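Long-range contacts in Alpha/beta fold hydrolase (PDB 6I8W), which is a membrane phospholipase A that degrades membrane phospholipids as a bacterial virulence factor and probably also has monoacylglycerol lipase activity: residues T64-H69 with L131-N136; L157-N162 with A248-L253; G255-V260 with M281-H286; H69-D74 with P97-S102. One frame throughout, in Å; residues are numbered along the deposited sequence. Where two conformers were deposited one is given.

Interaction 1 of 4, residues T64-H69 with L131-N136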
loop_
_atom_site.group_PDB
_atom_site.type_symbol
_atom_site.label_atom_id
_atom_site.label_comp_id
_atom_site.label_asym_id
_atom_site.label_seq_id
_atom_site.Cartn_x
_atom_site.Cartn_y
_atom_site.Cartn_z
ATOM N N THR A 64 7.157 16.999 -2.167
ATOM C CA THR A 64 6.232 16.012 -1.623
ATOM C C THR A 64 6.394 14.669 -2.302
ATOM O O THR A 64 6.478 14.587 -3.539
ATOM C CB THR A 64 4.760 16.473 -1.771
ATOM O OG1 THR A 64 4.544 17.628 -0.955
ATOM C CG2 THR A 64 3.788 15.365 -1.324
ATOM N N LEU A 65 6.492 13.624 -1.484
ATOM C CA LEU A 65 6.387 12.246 -1.940
ATOM C C LEU A 65 5.058 11.693 -1.464
ATOM O O LEU A 65 4.811 11.645 -0.262
ATOM C CB LEU A 65 7.513 11.353 -1.389
ATOM C CG LEU A 65 8.970 11.811 -1.462
ATOM C CD1 LEU A 65 9.871 10.768 -0.786
ATOM C CD2 LEU A 65 9.376 11.996 -2.907
ATOM N N LEU A 66 4.222 11.250 -2.389
ATOM C CA LEU A 66 2.935 10.667 -2.015
ATOM C C LEU A 66 2.976 9.162 -2.252
ATOM O O LEU A 66 3.182 8.699 -3.382
ATOM C CB LEU A 66 1.795 11.317 -2.819
ATOM C CG LEU A 66 0.402 10.719 -2.629
ATOM C CD1 LEU A 66 -0.015 10.779 -1.167
ATOM C CD2 LEU A 66 -0.606 11.482 -3.497
ATOM N N LEU A 67 2.755 8.402 -1.186
ATOM C CA LEU A 67 2.930 6.953 -1.204
ATOM C C LEU A 67 1.583 6.254 -1.161
ATOM O O LEU A 67 0.750 6.558 -0.299
ATOM C CB LEU A 67 3.800 6.499 -0.012
ATOM C CG LEU A 67 5.095 7.282 0.248
ATOM C CD1 LEU A 67 5.832 6.728 1.482
ATOM C CD2 LEU A 67 6.010 7.231 -0.973
ATOM N N ILE A 68 1.374 5.299 -2.063
ATOM C CA ILE A 68 0.055 4.670 -2.198
ATOM C C ILE A 68 0.156 3.153 -2.021
ATOM O O ILE A 68 0.770 2.458 -2.836
ATOM C CB ILE A 68 -0.577 4.977 -3.577
ATOM C CG1 ILE A 68 -0.489 6.479 -3.894
ATOM C CG2 ILE A 68 -2.029 4.469 -3.640
ATOM C CD1 ILE A 68 -0.988 6.828 -5.303
ATOM N N HIS A 69 -0.468 2.644 -0.965
ATOM C CA HIS A 69 -0.415 1.222 -0.635
ATOM C C HIS A 69 -1.218 0.351 -1.624
ATOM O O HIS A 69 -1.984 0.859 -2.459
ATOM C CB HIS A 69 -0.957 1.024 0.779
ATOM C CG HIS A 69 -2.415 1.344 0.883
ATOM N ND1 HIS A 69 -3.392 0.477 0.436
ATOM C CD2 HIS A 69 -3.066 2.454 1.312
ATOM C CE1 HIS A 69 -4.584 1.023 0.615
ATOM N NE2 HIS A 69 -4.418 2.226 1.147
ATOM N N LEU A 131 4.103 16.800 -7.233
ATOM C CA LEU A 131 4.536 15.762 -6.308
ATOM C C LEU A 131 5.192 14.593 -6.994
ATOM O O LEU A 131 5.007 14.386 -8.191
ATOM C CB LEU A 131 3.345 15.252 -5.471
ATOM C CG LEU A 131 1.995 14.873 -6.097
ATOM C CD1 LEU A 131 2.081 13.883 -7.232
ATOM C CD2 LEU A 131 1.065 14.323 -5.025
ATOM N N HIS A 132 5.977 13.845 -6.222
ATOM C CA HIS A 132 6.467 12.550 -6.651
ATOM C C HIS A 132 5.467 11.514 -6.179
ATOM O O HIS A 132 4.963 11.608 -5.064
ATOM C CB HIS A 132 7.839 12.249 -6.063
ATOM C CG HIS A 132 8.865 13.288 -6.377
ATOM N ND1 HIS A 132 9.733 13.174 -7.441
ATOM C CD2 HIS A 132 9.144 14.474 -5.786
ATOM C CE1 HIS A 132 10.526 14.236 -7.475
ATOM N NE2 HIS A 132 10.186 15.039 -6.481
ATOM N N LEU A 133 5.188 10.533 -7.025
ATOM C CA LEU A 133 4.267 9.454 -6.686
ATOM C C LEU A 133 5.025 8.160 -6.535
ATOM O O LEU A 133 5.909 7.873 -7.341
ATOM C CB LEU A 133 3.212 9.269 -7.789
ATOM C CG LEU A 133 2.086 10.270 -7.978
ATOM C CD1 LEU A 133 1.300 9.903 -9.244
ATOM C CD2 LEU A 133 1.193 10.224 -6.740
ATOM N N ALA A 134 4.663 7.361 -5.538
ATOM C CA ALA A 134 5.133 5.983 -5.458
ATOM C C ALA A 134 3.968 5.086 -5.058
ATOM O O ALA A 134 3.210 5.421 -4.162
ATOM C CB ALA A 134 6.286 5.835 -4.459
ATOM N N GLY A 135 3.822 3.954 -5.729
ATOM C CA GLY A 135 2.730 3.060 -5.416
ATOM C C GLY A 135 3.140 1.611 -5.491
ATOM O O GLY A 135 3.894 1.211 -6.384
ATOM N N ASN A 136 2.626 0.819 -4.557
ATOM C CA ASN A 136 2.863 -0.615 -4.558
ATOM C C ASN A 136 1.628 -1.400 -5.019
ATOM O O ASN A 136 0.520 -1.187 -4.519
ATOM C CB ASN A 136 3.286 -1.068 -3.158
ATOM C CG ASN A 136 3.315 -2.584 -3.002
ATOM O OD1 ASN A 136 2.543 -3.148 -2.231
ATOM N ND2 ASN A 136 4.220 -3.245 -3.721
#
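Two neighbouring parallel strands of the central sheet of the alpha/beta-hydrolase fold meet here, with L65 to I68 paired to H132 to G135. Their axes approach to 4.6 Å and diverge by 16°. Five backbone bonds join them. H132 N donates to T64 O at 2.8 Å, and L66 N returns the bond to H132 O. A134 N then binds L66 O, I68 N binds A134 O, and N136 N closes the ladder on I68 O at 3.0 Å. The bond from I68 is the most bent, at 146°.

On the face of L66, the CG of this leucine is anti to the backbone N (chi1 175°). That sets its CD2 against L131 CD2 at 3.6 Å and L133 CD2 at 3.9 Å. The L66 and L133 side chains lie side by side; L131 crosses obliquely. V119 and F122 of helix 112-125 pack on this leucine.

On the other face, L65 CD2 presses on H132 CB at 3.5 Å. L67 CD2 reaches A134 CB at 3.8 Å. The H132 ring has T64 O at its edge, in plane. Its ND1 is bonded to S156 OG, and the ring lines a pocket that holds carbon dioxide. Helix 293-308 covers it through Y300 and L304.

G135 begins a GxSxG sequence, consistent with the nucleophile elbow of this fold. N136 ND2 is held by I160 O and H286 O. All touching residues are buried, so the ladder satisfies backbone polar groups inside an apolar core while leading strand 131-136 straight to the probable elbow.

Interaction 2 of 4, residues L157-N162 with A248-L253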
loop_
_atom_site.group_PDB
_atom_site.type_symbol
_atom_site.label_atom_id
_atom_site.label_comp_id
_atom_site.label_asym_id
_atom_site.label_seq_id
_atom_site.Cartn_x
_atom_site.Cartn_y
_atom_site.Cartn_z
ATOM N N LEU A 157 7.580 9.104 -10.886
ATOM C CA LEU A 157 6.690 7.991 -10.602
ATOM C C LEU A 157 7.521 6.769 -10.256
ATOM O O LEU A 157 8.468 6.438 -10.961
ATOM C CB LEU A 157 5.801 7.707 -11.807
ATOM C CG LEU A 157 4.959 6.430 -11.763
ATOM C CD1 LEU A 157 3.895 6.534 -10.661
ATOM C CD2 LEU A 157 4.318 6.197 -13.133
ATOM N N ALA A 158 7.183 6.111 -9.158
ATOM C CA ALA A 158 7.846 4.873 -8.790
ATOM C C ALA A 158 6.782 3.796 -8.701
ATOM O O ALA A 158 5.828 3.896 -7.917
ATOM C CB ALA A 158 8.614 5.014 -7.452
ATOM N N LEU A 159 6.952 2.778 -9.525
ATOM C CA LEU A 159 6.028 1.661 -9.572
ATOM C C LEU A 159 6.717 0.508 -8.882
ATOM O O LEU A 159 7.678 -0.047 -9.395
ATOM C CB LEU A 159 5.654 1.319 -11.022
ATOM C CG LEU A 159 4.932 2.450 -11.753
ATOM C CD1 LEU A 159 4.669 2.096 -13.231
ATOM C CD2 LEU A 159 3.612 2.764 -11.030
ATOM N N ILE A 160 6.244 0.182 -7.690
ATOM C CA ILE A 160 6.881 -0.849 -6.897
ATOM C C ILE A 160 6.031 -2.110 -6.972
ATOM O O ILE A 160 5.023 -2.220 -6.269
ATOM C CB ILE A 160 7.065 -0.371 -5.434
ATOM C CG1 ILE A 160 7.926 0.911 -5.427
ATOM C CG2 ILE A 160 7.695 -1.480 -4.562
ATOM C CD1 ILE A 160 8.064 1.582 -4.061
ATOM N N ASP A 161 6.428 -3.044 -7.836
ATOM C CA ASP A 161 5.638 -4.257 -8.049
ATOM C C ASP A 161 4.175 -3.899 -8.330
ATOM O O ASP A 161 3.273 -4.391 -7.659
ATOM C CB ASP A 161 5.729 -5.185 -6.823
ATOM C CG ASP A 161 7.168 -5.545 -6.469
ATOM O OD1 ASP A 161 7.919 -4.627 -6.060
ATOM O OD2 ASP A 161 7.555 -6.735 -6.588
ATOM N N ASN A 162 3.948 -3.033 -9.308
ATOM C CA ASN A 162 2.601 -2.547 -9.610
ATOM C C ASN A 162 1.753 -3.564 -10.360
ATOM O O ASN A 162 2.283 -4.353 -11.131
ATOM C CB ASN A 162 2.678 -1.275 -10.447
ATOM C CG ASN A 162 3.342 -1.512 -11.788
ATOM O OD1 ASN A 162 4.553 -1.726 -11.867
ATOM N ND2 ASN A 162 2.559 -1.462 -12.853
ATOM N N ALA A 248 6.580 11.756 -16.878
ATOM C CA ALA A 248 7.485 11.754 -15.736
ATOM C C ALA A 248 8.528 10.644 -15.829
ATOM O O ALA A 248 8.252 9.592 -16.393
ATOM C CB ALA A 248 6.671 11.618 -14.439
ATOM N N PRO A 249 9.733 10.877 -15.271
ATOM C CA PRO A 249 10.663 9.759 -15.083
ATOM C C PRO A 249 9.984 8.689 -14.237
ATOM O O PRO A 249 9.354 9.023 -13.227
ATOM C CB PRO A 249 11.847 10.372 -14.311
ATOM C CG PRO A 249 11.661 11.834 -14.378
ATOM C CD PRO A 249 10.192 12.098 -14.588
ATOM N N THR A 250 10.123 7.431 -14.626
ATOM C CA THR A 250 9.385 6.358 -13.985
ATOM C C THR A 250 10.334 5.253 -13.531
ATOM O O THR A 250 11.056 4.663 -14.337
ATOM C CB THR A 250 8.320 5.769 -14.941
ATOM O OG1 THR A 250 7.386 6.795 -15.294
ATOM C CG2 THR A 250 7.567 4.616 -14.283
ATOM N N LEU A 251 10.331 4.989 -12.232
ATOM C CA LEU A 251 11.117 3.910 -11.670
ATOM C C LEU A 251 10.279 2.639 -11.647
ATOM O O LEU A 251 9.162 2.640 -11.128
ATOM C CB LEU A 251 11.590 4.257 -10.257
ATOM C CG LEU A 251 12.299 3.124 -9.499
ATOM C CD1 LEU A 251 13.583 2.690 -10.223
ATOM C CD2 LEU A 251 12.620 3.572 -8.044
ATOM N N LEU A 252 10.817 1.572 -12.228
ATOM C CA LEU A 252 10.224 0.240 -12.137
ATOM C C LEU A 252 11.038 -0.550 -11.132
ATOM O O LEU A 252 12.199 -0.861 -11.399
ATOM C CB LEU A 252 10.230 -0.465 -13.511
ATOM C CG LEU A 252 9.632 0.353 -14.647
ATOM C CD1 LEU A 252 9.708 -0.394 -15.984
ATOM C CD2 LEU A 252 8.177 0.731 -14.299
ATOM N N LEU A 253 10.461 -0.859 -9.974
ATOM C CA LEU A 253 11.217 -1.590 -8.952
ATOM C C LEU A 253 10.476 -2.865 -8.561
ATOM O O LEU A 253 9.277 -2.819 -8.261
ATOM C CB LEU A 253 11.463 -0.706 -7.715
ATOM C CG LEU A 253 12.359 -1.271 -6.599
ATOM C CD1 LEU A 253 13.152 -0.177 -5.865
ATOM C CD2 LEU A 253 11.522 -2.093 -5.587
#
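This is a parallel strand pairing in the later half of the central sheet, between strands 154-160 and 250-255, with L157 to I160 set against T250 to L253. Five backbone bonds run through it. L157 N donates to P249 O, and L251 N to L157 O. L159 N reaches L251 O at 2.7 Å in an almost straight bond of 175°. L253 N binds L159 O, and D161 N binds L253 O at 2.9 Å.

L157, L159, T250 and L252 share one face. L157 CG is anti to the backbone N (chi1 171°), which lays its CD2 alongside T250 CG2 at 3.8 Å. L159 CD1 touches both T250 CG2, at 4.0 Å, and L252 CD2, at 3.9 Å. T250 OG1 donates to A248 O from above the carbonyl plane.

On the opposite face A158 CB meets L251 CB at 4.2 Å, and I160 CG2 lies beside L253 CD2 at 4.0 Å. D161 leaves the strand with a left-handed backbone. Its OD2 accepts from G255 N; D258 OD2, a like-charged oxygen, also lies close.

Strand 131-136 continues the sheet beyond 154-160, and strand 276-281 does so beyond 250-255. Helix 293-308 covers A158 and L251 through Y300, with F303 also on L251. P288 of helix 288-291 rests on I160, D161 and L253.

Interaction 3 of 4, residues G255-V260 with M281-H286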
loop_
_atom_site.group_PDB
_atom_site.type_symbol
_atom_site.label_atom_id
_atom_site.label_comp_id
_atom_site.label_asym_id
_atom_site.label_seq_id
_atom_site.Cartn_x
_atom_site.Cartn_y
_atom_site.Cartn_z
ATOM N N GLY A 255 10.693 -6.947 -6.523
ATOM C CA GLY A 255 11.335 -8.060 -5.841
ATOM C C GLY A 255 11.384 -9.206 -6.833
ATOM O O GLY A 255 10.353 -9.555 -7.396
ATOM N N ASP A 256 12.557 -9.794 -7.061
ATOM C CA ASP A 256 12.686 -10.791 -8.122
ATOM C C ASP A 256 11.777 -12.006 -7.898
ATOM O O ASP A 256 11.296 -12.603 -8.861
ATOM C CB ASP A 256 14.150 -11.252 -8.274
ATOM C CG ASP A 256 14.705 -11.933 -7.016
ATOM O OD1 ASP A 256 14.101 -11.803 -5.929
ATOM O OD2 ASP A 256 15.780 -12.577 -7.103
ATOM N N ARG A 257 11.491 -12.339 -6.642
ATOM C CA ARG A 257 10.708 -13.548 -6.352
ATOM C C ARG A 257 9.253 -13.236 -5.978
ATOM O O ARG A 257 8.587 -14.037 -5.313
ATOM C CB ARG A 257 11.384 -14.342 -5.236
ATOM C CG ARG A 257 12.804 -14.808 -5.608
ATOM C CD ARG A 257 13.416 -15.680 -4.525
ATOM N NE ARG A 257 12.707 -16.950 -4.370
ATOM C CZ ARG A 257 12.975 -17.837 -3.418
ATOM N NH1 ARG A 257 13.936 -17.588 -2.535
ATOM N NH2 ARG A 257 12.290 -18.971 -3.346
ATOM N N ASP A 258 8.779 -12.070 -6.415
ATOM C CA ASP A 258 7.379 -11.655 -6.261
ATOM C C ASP A 258 6.467 -12.758 -6.802
ATOM O O ASP A 258 6.537 -13.102 -7.975
ATOM C CB ASP A 258 7.141 -10.333 -7.005
ATOM C CG ASP A 258 5.765 -9.727 -6.736
ATOM O OD1 ASP A 258 4.819 -10.459 -6.362
ATOM O OD2 ASP A 258 5.629 -8.496 -6.919
ATOM N N ARG A 259 5.629 -13.321 -5.935
ATOM C CA ARG A 259 4.727 -14.398 -6.346
ATOM C C ARG A 259 3.354 -13.853 -6.726
ATOM O O ARG A 259 2.544 -14.550 -7.362
ATOM C CB ARG A 259 4.595 -15.437 -5.232
ATOM C CG ARG A 259 5.835 -16.300 -5.041
ATOM C CD ARG A 259 5.933 -16.853 -3.623
ATOM N NE ARG A 259 4.848 -17.764 -3.263
ATOM C CZ ARG A 259 4.787 -18.410 -2.102
ATOM N NH1 ARG A 259 5.753 -18.233 -1.211
ATOM N NH2 ARG A 259 3.773 -19.228 -1.826
ATOM N N VAL A 260 3.095 -12.605 -6.344
ATOM C CA VAL A 260 1.795 -11.981 -6.579
ATOM C C VAL A 260 1.693 -11.402 -7.990
ATOM O O VAL A 260 0.724 -11.626 -8.700
ATOM C CB VAL A 260 1.545 -10.860 -5.546
ATOM C CG1 VAL A 260 0.114 -10.335 -5.654
ATOM C CG2 VAL A 260 1.832 -11.364 -4.147
ATOM N N MET A 281 15.406 -6.115 -7.084
ATOM C CA MET A 281 16.060 -6.537 -5.854
ATOM C C MET A 281 16.068 -8.054 -5.736
ATOM O O MET A 281 15.068 -8.707 -6.028
ATOM C CB MET A 281 15.374 -5.892 -4.645
ATOM C CG MET A 281 15.672 -4.381 -4.575
ATOM S SD MET A 281 14.668 -3.475 -3.378
ATOM C CE MET A 281 15.071 -4.356 -1.885
ATOM N N GLU A 282 17.212 -8.606 -5.338
ATOM C CA GLU A 282 17.421 -10.052 -5.331
ATOM C C GLU A 282 16.858 -10.716 -4.072
ATOM O O GLU A 282 16.957 -10.166 -2.975
ATOM C CB GLU A 282 18.916 -10.377 -5.438
ATOM C CG GLU A 282 19.204 -11.847 -5.743
ATOM C CD GLU A 282 19.545 -12.632 -4.492
ATOM O OE1 GLU A 282 19.888 -11.999 -3.469
ATOM O OE2 GLU A 282 19.476 -13.877 -4.525
ATOM N N ASN A 283 16.282 -11.903 -4.245
ATOM C CA ASN A 283 15.708 -12.692 -3.154
ATOM C C ASN A 283 14.723 -11.885 -2.323
ATOM O O ASN A 283 14.757 -11.918 -1.085
ATOM C CB ASN A 283 16.810 -13.257 -2.240
ATOM C CG ASN A 283 16.349 -14.497 -1.472
ATOM O OD1 ASN A 283 15.601 -15.321 -1.995
ATOM N ND2 ASN A 283 16.768 -14.609 -0.219
ATOM N N CYS A 284 13.835 -11.182 -3.019
ATOM C CA CYS A 284 12.866 -10.314 -2.386
ATOM C C CYS A 284 11.477 -10.563 -2.956
ATOM O O CYS A 284 11.326 -10.975 -4.113
ATOM C CB CYS A 284 13.258 -8.848 -2.577
ATOM S SG CYS A 284 12.273 -7.715 -1.612
ATOM N N GLY A 285 10.457 -10.337 -2.141
ATOM C CA GLY A 285 9.097 -10.637 -2.573
ATOM C C GLY A 285 8.352 -9.430 -3.103
ATOM O O GLY A 285 8.943 -8.471 -3.614
ATOM N N HIS A 286 7.035 -9.485 -2.943
ATOM C CA HIS A 286 6.089 -8.527 -3.497
ATOM C C HIS A 286 6.091 -7.135 -2.859
ATOM O O HIS A 286 5.605 -6.171 -3.457
ATOM C CB HIS A 286 4.684 -9.134 -3.369
ATOM C CG HIS A 286 3.587 -8.289 -3.934
ATOM N ND1 HIS A 286 3.599 -7.821 -5.230
ATOM C CD2 HIS A 286 2.411 -7.881 -3.398
ATOM C CE1 HIS A 286 2.498 -7.123 -5.455
ATOM N NE2 HIS A 286 1.764 -7.141 -4.356
HETATM O O HOH W 1 5.706 -12.617 -3.074
#
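D258 and H286 meet because each holds its CG anti to its own backbone N, with chi1 -172° in D258 and -178° in H286. H286 ND1 then donates to D258 OD2 at 2.7 Å, nearly straight at 171°. The oxygen lies in the ring plane. The donor reaches it on the syn side, somewhat out of the carboxylate plane. V260 covers one face of the imidazole, its CB 3.6 Å above the centre in a CH-pi contact. V260 N binds D258 OD1 at 2.8 Å, an Asx turn, and L261 N binds the same oxygen. Carboxylate and ring are thus both restrained.

H286 NE2 is bonded to S137 OG. This chain of contacts is consistent with the Ser-His-Asp catalytic triad of alpha/beta hydrolases, in which the acid and the histidine sit on loops after late strands. The bound myristic acid touches H286.

Further from the ring, D256 grips the backbone of the 281-286 loop. Its OD1 accepts from C284 N at 3.0 Å, and its OD2 from N283 N at 3.0 Å. D256 N binds M281 O, and R257 N binds C284 O. R257 NH1 donates to N283 OD1 at 2.9 Å, with guanidinium and amide planes nearly coplanar. G255 opens a type I turn to D258. Its CA lies 3.3 Å from G285 O, a spot where a CB would clash.

Interaction 4 of 4, residues H69-D74 with P97-S102. With MYR (myristic acid), chain C.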
loop_
_atom_site.group_PDB
_atom_site.type_symbol
_atom_site.label_atom_id
_atom_site.label_comp_id
_atom_site.label_asym_id
_atom_site.label_seq_id
_atom_site.Cartn_x
_atom_site.Cartn_y
_atom_site.Cartn_z
ATOM N N HIS A 69 -0.468 2.644 -0.965
ATOM C CA HIS A 69 -0.415 1.222 -0.635
ATOM C C HIS A 69 -1.218 0.351 -1.624
ATOM O O HIS A 69 -1.984 0.859 -2.459
ATOM C CB HIS A 69 -0.957 1.024 0.779
ATOM C CG HIS A 69 -2.415 1.344 0.883
ATOM N ND1 HIS A 69 -3.392 0.477 0.436
ATOM C CD2 HIS A 69 -3.066 2.454 1.312
ATOM C CE1 HIS A 69 -4.584 1.023 0.615
ATOM N NE2 HIS A 69 -4.418 2.226 1.147
ATOM N N GLY A 70 -1.088 -0.966 -1.486
ATOM C CA GLY A 70 -1.768 -1.884 -2.376
ATOM C C GLY A 70 -3.031 -2.490 -1.789
ATOM O O GLY A 70 -3.533 -2.037 -0.766
ATOM N N PHE A 71 -3.548 -3.514 -2.461
ATOM C CA PHE A 71 -4.809 -4.139 -2.092
ATOM C C PHE A 71 -4.758 -4.730 -0.682
ATOM O O PHE A 71 -3.824 -5.443 -0.339
ATOM C CB PHE A 71 -5.177 -5.237 -3.095
ATOM C CG PHE A 71 -6.392 -6.025 -2.696
ATOM C CD1 PHE A 71 -7.665 -5.530 -2.934
ATOM C CD2 PHE A 71 -6.262 -7.244 -2.044
ATOM C CE1 PHE A 71 -8.793 -6.245 -2.557
ATOM C CE2 PHE A 71 -7.375 -7.964 -1.651
ATOM C CZ PHE A 71 -8.651 -7.469 -1.911
ATOM N N GLY A 72 -5.755 -4.411 0.132
ATOM C CA GLY A 72 -5.857 -4.984 1.460
ATOM C C GLY A 72 -4.881 -4.390 2.456
ATOM O O GLY A 72 -4.939 -4.729 3.639
ATOM N N ALA A 73 -3.998 -3.507 1.985
ATOM C CA ALA A 73 -2.985 -2.880 2.839
ATOM C C ALA A 73 -3.445 -1.511 3.351
ATOM O O ALA A 73 -4.618 -1.159 3.252
ATOM C CB ALA A 73 -1.627 -2.740 2.058
ATOM N N ASP A 74 -2.515 -0.732 3.898
ATOM C CA ASP A 74 -2.837 0.610 4.378
ATOM C C ASP A 74 -1.562 1.446 4.470
ATOM O O ASP A 74 -0.475 0.983 4.115
ATOM C CB ASP A 74 -3.566 0.576 5.738
ATOM C CG ASP A 74 -2.764 -0.129 6.842
ATOM O OD1 ASP A 74 -1.540 0.064 6.941
ATOM O OD2 ASP A 74 -3.373 -0.860 7.638
ATOM N N PRO A 97 -9.648 5.167 0.083
ATOM C CA PRO A 97 -11.037 4.799 0.344
ATOM C C PRO A 97 -11.233 3.302 0.119
ATOM O O PRO A 97 -10.681 2.753 -0.851
ATOM C CB PRO A 97 -11.824 5.630 -0.687
ATOM C CG PRO A 97 -10.968 6.851 -0.876
ATOM C CD PRO A 97 -9.542 6.361 -0.780
ATOM N N GLY A 98 -11.973 2.660 1.020
ATOM C CA GLY A 98 -12.137 1.216 1.015
ATOM C C GLY A 98 -11.181 0.483 1.955
ATOM O O GLY A 98 -11.421 -0.678 2.292
ATOM N N PHE A 99 -10.125 1.168 2.406
ATOM C CA PHE A 99 -9.041 0.528 3.176
ATOM C C PHE A 99 -8.616 1.322 4.410
ATOM O O PHE A 99 -8.967 2.492 4.556
ATOM C CB PHE A 99 -7.815 0.297 2.258
ATOM C CG PHE A 99 -8.135 -0.526 1.044
ATOM C CD1 PHE A 99 -8.214 -1.915 1.130
ATOM C CD2 PHE A 99 -8.427 0.089 -0.170
ATOM C CE1 PHE A 99 -8.555 -2.682 0.017
ATOM C CE2 PHE A 99 -8.766 -0.670 -1.292
ATOM C CZ PHE A 99 -8.829 -2.058 -1.196
ATOM N N GLY A 100 -7.863 0.672 5.299
ATOM C CA GLY A 100 -7.296 1.341 6.465
ATOM C C GLY A 100 -8.337 2.048 7.311
ATOM O O GLY A 100 -9.377 1.481 7.621
ATOM N N ASP A 101 -8.082 3.306 7.660
ATOM C CA ASP A 101 -9.028 4.048 8.489
ATOM C C ASP A 101 -9.852 5.034 7.672
ATOM O O ASP A 101 -10.505 5.895 8.238
ATOM C CB ASP A 101 -8.294 4.804 9.606
ATOM C CG ASP A 101 -7.607 3.873 10.601
ATOM O OD1 ASP A 101 -8.193 2.840 10.977
ATOM O OD2 ASP A 101 -6.467 4.175 11.003
ATOM N N SER A 102 -9.803 4.925 6.344
ATOM C CA SER A 102 -10.576 5.820 5.483
ATOM C C SER A 102 -12.019 5.329 5.325
ATOM O O SER A 102 -12.320 4.187 5.650
ATOM C CB SER A 102 -9.903 5.956 4.111
ATOM O OG SER A 102 -8.698 6.710 4.207
HETATM C C1 MYR C . -0.275 -6.209 -0.665
HETATM O O1 MYR C . 0.191 -5.110 -1.047
HETATM O O2 MYR C . -0.940 -6.954 -1.421
HETATM C C2 MYR C . 0.048 -6.696 0.735
HETATM C C3 MYR C . 0.886 -5.652 1.473
HETATM C C4 MYR C . 1.515 -6.227 2.738
HETATM C C5 MYR C . 0.473 -6.552 3.797
HETATM C C6 MYR C . 1.165 -6.888 5.112
HETATM C C7 MYR C . 0.805 -5.896 6.214
HETATM C C8 MYR C . 2.031 -5.544 7.052
HETATM C C9 MYR C . 1.703 -5.437 8.540
HETATM C C10 MYR C . 1.742 -3.986 9.003
HETATM C C11 MYR C . 1.741 -3.870 10.524
HETATM C C12 MYR C . 1.383 -2.450 10.948
HETATM C C13 MYR C . 2.045 -2.096 12.270
HETATM C C14 MYR C . 2.565 -0.676 12.230
HETATM O O HOH W 2 -6.753 -1.853 4.860
#
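Aromatic contacts between F99 and the pair H69 and F71 carry most of this interaction. The H69 ring turns an edge toward the face of F99, with centroids 5.7 Å apart and planes at 75°. F99 in turn points an edge at the face of F71, at 6.0 Å and 76°. Both are offset edge-to-face pairs. F99 CG is anti to its carbonyl carbon (chi1 -57°), which brings the ring up to the G72 backbone, F99 CE1 lying 3.3 Å from G72 N.

Polar contacts fix the histidine. H69 ND1 donates to G70 O at 2.8 Å, close to its ring plane, and A73 N binds the same oxygen within a type II turn. H69 NE2 is bonded to L96 N. One water bridges the loops, donating to A73 O and accepting from G100 N, both at 2.8 Å.

Apolar packing adds D74 CB against G100 CA at 3.9 Å. A73 CB also lies 3.9 Å from C3 of myristic acid. The HGFG sequence after strand 64-68 resembles the loop that shapes the oxyanion hole in related hydrolases, so this cluster probably lines the active-site region.

Helix 208-234 covers the rings, with N225 on both phenylalanines, I228 on F99 and F229 edge-to-face with F71. M138 of helix 138-149 touches both phenylalanines. P97 and S102 lean on strand 50-57.

In the fold
From the N terminus, strand 64-68 opens the loop that interaction 1 closes at strand 131-136. Interaction 4 is nested inside that loop. It starts at H69, shared with interaction 1, and returns at 97-102 after strand 90-94. Interaction 2 then closes a long excursion, about half of it helix and with no strand, between strands 154-160 and 250-255. Interaction 3 follows at once, joining the loops after strands 250-255 and 276-281. No two contacts cross. Interactions 1 and 2 belong to one sheet and meet where strands 131-136 and 154-160 adjoin. Interaction 3 touches both, through N136 and D161. Interaction 4 has its nearest atoms about 7 Å from interaction 3.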